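Side-chain contact in uncharacterized protein (Legionella longbeachae NSW150, PDB 4JZA), which probably hydrolyses the 3-phosphate of phosphatidylinositol 3-phosphate, and so may alter lipid metabolism in the infected host: residues V163-P168 and S369-R374. Numbering follows the deposited sequence.
Sequences VDESLP and SAKRYR
Leu167 meets the Tyr373 ring at its edge, in the ring plane: CD1 of Leu167 comes to 3.6 Å from CD2 of Tyr373, the two side chains running nearly at right angles. The ring also meets those of His545 and Tyr405, the latter with its plane nearly parallel to that of Tyr373. The guanidinium of Arg374 likewise receives Asp164 at its edge. Its NH1 gives a nearly straight bond to OD2 of Asp164 (2.9 Å, 165°), lying in the guanidinium plane and reaching the carboxylate from above, 49° out of its plane. Arg374 gets there with CG wedged between backbone N and carbonyl carbon (chi1 46°) and a bend at chi3. Asp164 is held by its other oxygen too, OD1 being bonded to His604.

These pairs illustrate how side chains on or beside two strands of a sheet can touch across the one between them, here strand 352-359. Alternation along the chain divides the contact: Asp164 and Arg374 lie against helix 604-612, whereas Glu165, Leu167, Lys371 and Tyr373 occupy the other face. There the extended Lys371 brings NZ to 2.9 Å from OE1 of Glu165, again above the carboxylate plane, while Arg26 bridges OE2.

The chemistry implies unequal roles for the two salt bridges. The one from Lys371 joins an exposed lysine to a partly exposed glutamate, where solvent would probably weaken it. The Asp164-Arg374 pair is buried, so each charge probably offsets the other's cost of desolvation. Gln605 also accepts from NH1, and Gly553 O takes NH2; Gly553 belongs to the loop between strand 545-549 and helix 556-574, whose sequence fits the CX5R P-loop of cysteine-based phosphatases. Arg374, held by Asp164 and Gln605, thus ties strand 365-374 to that loop, consistent with a part in keeping it in place.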
ATOM      1  N   VAL A 163     -25.337   0.481  -3.087  1.00 38.08           N
ATOM      2  CA  VAL A 163     -24.718  -0.615  -3.805  1.00 40.26           C
ATOM      3  C   VAL A 163     -23.355  -0.256  -4.401  1.00 40.41           C
ATOM      4  O   VAL A 163     -23.232   0.760  -5.110  1.00 45.00           O
ATOM      5  CB  VAL A 163     -25.632  -1.017  -4.948  1.00 41.08           C
ATOM      6  CG1 VAL A 163     -25.012  -2.105  -5.805  1.00 42.35           C
ATOM      7  CG2 VAL A 163     -26.926  -1.514  -4.374  1.00 44.15           C
ATOM      8  N   ASP A 164     -22.334  -1.072  -4.155  1.00 39.91           N
ATOM      9  CA  ASP A 164     -21.031  -0.875  -4.873  1.00 42.03           C
ATOM     10  C   ASP A 164     -20.554  -2.158  -5.483  1.00 41.05           C
ATOM     11  O   ASP A 164     -20.241  -3.113  -4.783  1.00 40.35           O
ATOM     12  CB  ASP A 164     -19.923  -0.296  -3.973  1.00 42.59           C
ATOM     13  CG  ASP A 164     -20.055   1.207  -3.754  1.00 43.95           C
ATOM     14  OD1 ASP A 164     -20.892   1.626  -2.937  1.00 47.75           O
ATOM     15  OD2 ASP A 164     -19.323   1.979  -4.383  1.00 43.34           O
ATOM     16  N   GLU A 165     -20.555  -2.190  -6.804  1.00 45.71           N
ATOM     17  CA  GLU A 165     -20.217  -3.391  -7.541  1.00 48.28           C
ATOM     18  C   GLU A 165     -18.774  -3.207  -7.971  1.00 43.41           C
ATOM     19  O   GLU A 165     -18.424  -2.226  -8.599  1.00 44.59           O
ATOM     20  CB  GLU A 165     -21.215  -3.617  -8.728  1.00 55.70           C
ATOM     21  CG  GLU A 165     -22.566  -4.240  -8.267  1.00 58.88           C
ATOM     22  CD  GLU A 165     -23.790  -4.083  -9.190  1.00 62.23           C
ATOM     23  OE1 GLU A 165     -24.017  -3.018  -9.815  1.00 63.79           O
ATOM     24  OE2 GLU A 165     -24.602  -5.024  -9.225  1.00 68.20           O
ATOM     25  N   SER A 166     -17.935  -4.123  -7.540  1.00 40.68           N
ATOM     26  CA  SER A 166     -16.564  -4.215  -7.994  1.00 40.92           C
ATOM     27  C   SER A 166     -16.492  -4.601  -9.482  1.00 43.55           C
ATOM     28  O   SER A 166     -17.267  -5.480  -9.965  1.00 39.92           O
ATOM     29  CB  SER A 166     -15.864  -5.315  -7.213  1.00 42.15           C
ATOM     30  OG  SER A 166     -14.463  -5.250  -7.371  1.00 43.45           O
ATOM     31  N   LEU A 167     -15.525  -3.994 -10.169  1.00 40.39           N
ATOM     32  CA  LEU A 167     -15.436  -4.075 -11.601  1.00 41.95           C
ATOM     33  C   LEU A 167     -14.070  -4.567 -12.042  1.00 41.52           C
ATOM     34  O   LEU A 167     -13.067  -4.088 -11.573  1.00 43.63           O
ATOM     35  CB  LEU A 167     -15.686  -2.672 -12.191  1.00 42.26           C
ATOM     36  CG  LEU A 167     -17.099  -2.105 -12.046  1.00 41.42           C
ATOM     37  CD1 LEU A 167     -17.156  -0.707 -12.592  1.00 39.67           C
ATOM     38  CD2 LEU A 167     -18.105  -2.962 -12.772  1.00 44.96           C
ATOM     39  N   PRO A 168     -14.010  -5.518 -12.980  1.00 42.46           N
ATOM     40  CA  PRO A 168     -12.656  -5.982 -13.296  1.00 38.41           C
ATOM     41  C   PRO A 168     -11.891  -4.891 -13.940  1.00 38.59           C
ATOM     42  O   PRO A 168     -12.441  -4.235 -14.804  1.00 44.60           O
ATOM     43  CB  PRO A 168     -12.909  -7.088 -14.282  1.00 40.81           C
ATOM     44  CG  PRO A 168     -14.380  -7.054 -14.605  1.00 38.95           C
ATOM     45  CD  PRO A 168     -15.037  -6.474 -13.429  1.00 39.42           C
ATOM     46  N   SER A 369     -30.779   5.693  -8.762  1.00 48.59           N
ATOM     47  CA  SER A 369     -29.829   6.351  -9.622  1.00 49.59           C
ATOM     48  C   SER A 369     -29.288   5.322 -10.598  1.00 47.44           C
ATOM     49  O   SER A 369     -29.279   4.123 -10.300  1.00 53.51           O
ATOM     50  CB  SER A 369     -28.676   6.964  -8.794  1.00 47.07           C
ATOM     51  OG  SER A 369     -27.669   5.993  -8.582  1.00 43.77           O
ATOM     52  N   ALA A 370     -28.811   5.800 -11.746  1.00 43.87           N
ATOM     53  CA  ALA A 370     -27.869   5.012 -12.576  1.00 42.71           C
ATOM     54  C   ALA A 370     -26.548   4.698 -11.792  1.00 42.96           C
ATOM     55  O   ALA A 370     -26.290   5.211 -10.678  1.00 38.92           O
ATOM     56  CB  ALA A 370     -27.521   5.773 -13.860  1.00 40.82           C
ATOM     57  N   LYS A 371     -25.751   3.834 -12.415  1.00 43.59           N
ATOM     58  CA  LYS A 371     -24.399   3.523 -12.002  1.00 44.39           C
ATOM     59  C   LYS A 371     -23.509   4.746 -12.066  1.00 46.58           C
ATOM     60  O   LYS A 371     -23.543   5.473 -13.053  1.00 47.19           O
ATOM     61  CB  LYS A 371     -23.848   2.346 -12.801  1.00 44.10           C
ATOM     62  CG  LYS A 371     -24.463   1.068 -12.271  1.00 47.39           C
ATOM     63  CD  LYS A 371     -24.155  -0.177 -13.063  1.00 54.71           C
ATOM     64  CE  LYS A 371     -25.076  -1.290 -12.559  1.00 63.19           C
ATOM     65  NZ  LYS A 371     -24.447  -2.642 -12.687  1.00 68.35           N
ATOM     66  N   ARG A 372     -22.813   5.025 -10.950  1.00 46.22           N
ATOM     67  CA  ARG A 372     -21.839   6.097 -10.862  1.00 46.75           C
ATOM     68  C   ARG A 372     -20.523   5.398 -10.534  1.00 46.30           C
ATOM     69  O   ARG A 372     -20.426   4.628  -9.578  1.00 41.80           O
ATOM     70  CB  ARG A 372     -22.226   7.124  -9.797  1.00 47.63           C
ATOM     71  CG  ARG A 372     -23.473   7.928 -10.176  1.00 49.12           C
ATOM     72  CD  ARG A 372     -24.564   7.847  -9.122  1.00 45.70           C
ATOM     73  NE  ARG A 372     -24.164   8.537  -7.921  1.00 44.41           N
ATOM     74  CZ  ARG A 372     -24.655   8.306  -6.710  1.00 45.58           C
ATOM     75  NH1 ARG A 372     -25.597   7.403  -6.502  1.00 44.06           N
ATOM     76  NH2 ARG A 372     -24.195   9.012  -5.687  1.00 47.32           N
ATOM     77  N   TYR A 373     -19.510   5.663 -11.343  1.00 44.17           N
ATOM     78  CA  TYR A 373     -18.258   4.927 -11.286  1.00 44.10           C
ATOM     79  C   TYR A 373     -17.166   5.623 -10.487  1.00 37.85           C
ATOM     80  O   TYR A 373     -17.002   6.825 -10.555  1.00 38.54           O
ATOM     81  CB  TYR A 373     -17.787   4.585 -12.700  1.00 47.16           C
ATOM     82  CG  TYR A 373     -18.795   3.774 -13.478  1.00 48.10           C
ATOM     83  CD1 TYR A 373     -19.870   4.382 -14.096  1.00 48.61           C
ATOM     84  CD2 TYR A 373     -18.682   2.402 -13.581  1.00 45.77           C
ATOM     85  CE1 TYR A 373     -20.796   3.649 -14.798  1.00 46.23           C
ATOM     86  CE2 TYR A 373     -19.608   1.665 -14.283  1.00 45.08           C
ATOM     87  CZ  TYR A 373     -20.664   2.297 -14.887  1.00 45.97           C
ATOM     88  OH  TYR A 373     -21.591   1.577 -15.589  1.00 44.82           O
ATOM     89  N   ARG A 374     -16.444   4.839  -9.700  1.00 34.95           N
ATOM     90  CA  ARG A 374     -15.435   5.351  -8.791  1.00 34.14           C
ATOM     91  C   ARG A 374     -14.137   4.580  -8.932  1.00 35.13           C
ATOM     92  O   ARG A 374     -14.142   3.405  -9.243  1.00 35.53           O
ATOM     93  CB  ARG A 374     -15.933   5.218  -7.358  1.00 33.97           C
ATOM     94  CG  ARG A 374     -16.531   3.857  -7.062  1.00 35.33           C
ATOM     95  CD  ARG A 374     -17.157   3.800  -5.692  1.00 36.69           C
ATOM     96  NE  ARG A 374     -16.335   4.468  -4.700  1.00 37.80           N
ATOM     97  CZ  ARG A 374     -16.561   4.417  -3.399  1.00 40.56           C
ATOM     98  NH1 ARG A 374     -17.575   3.723  -2.933  1.00 44.52           N
ATOM     99  NH2 ARG A 374     -15.773   5.059  -2.565  1.00 43.15           N
TER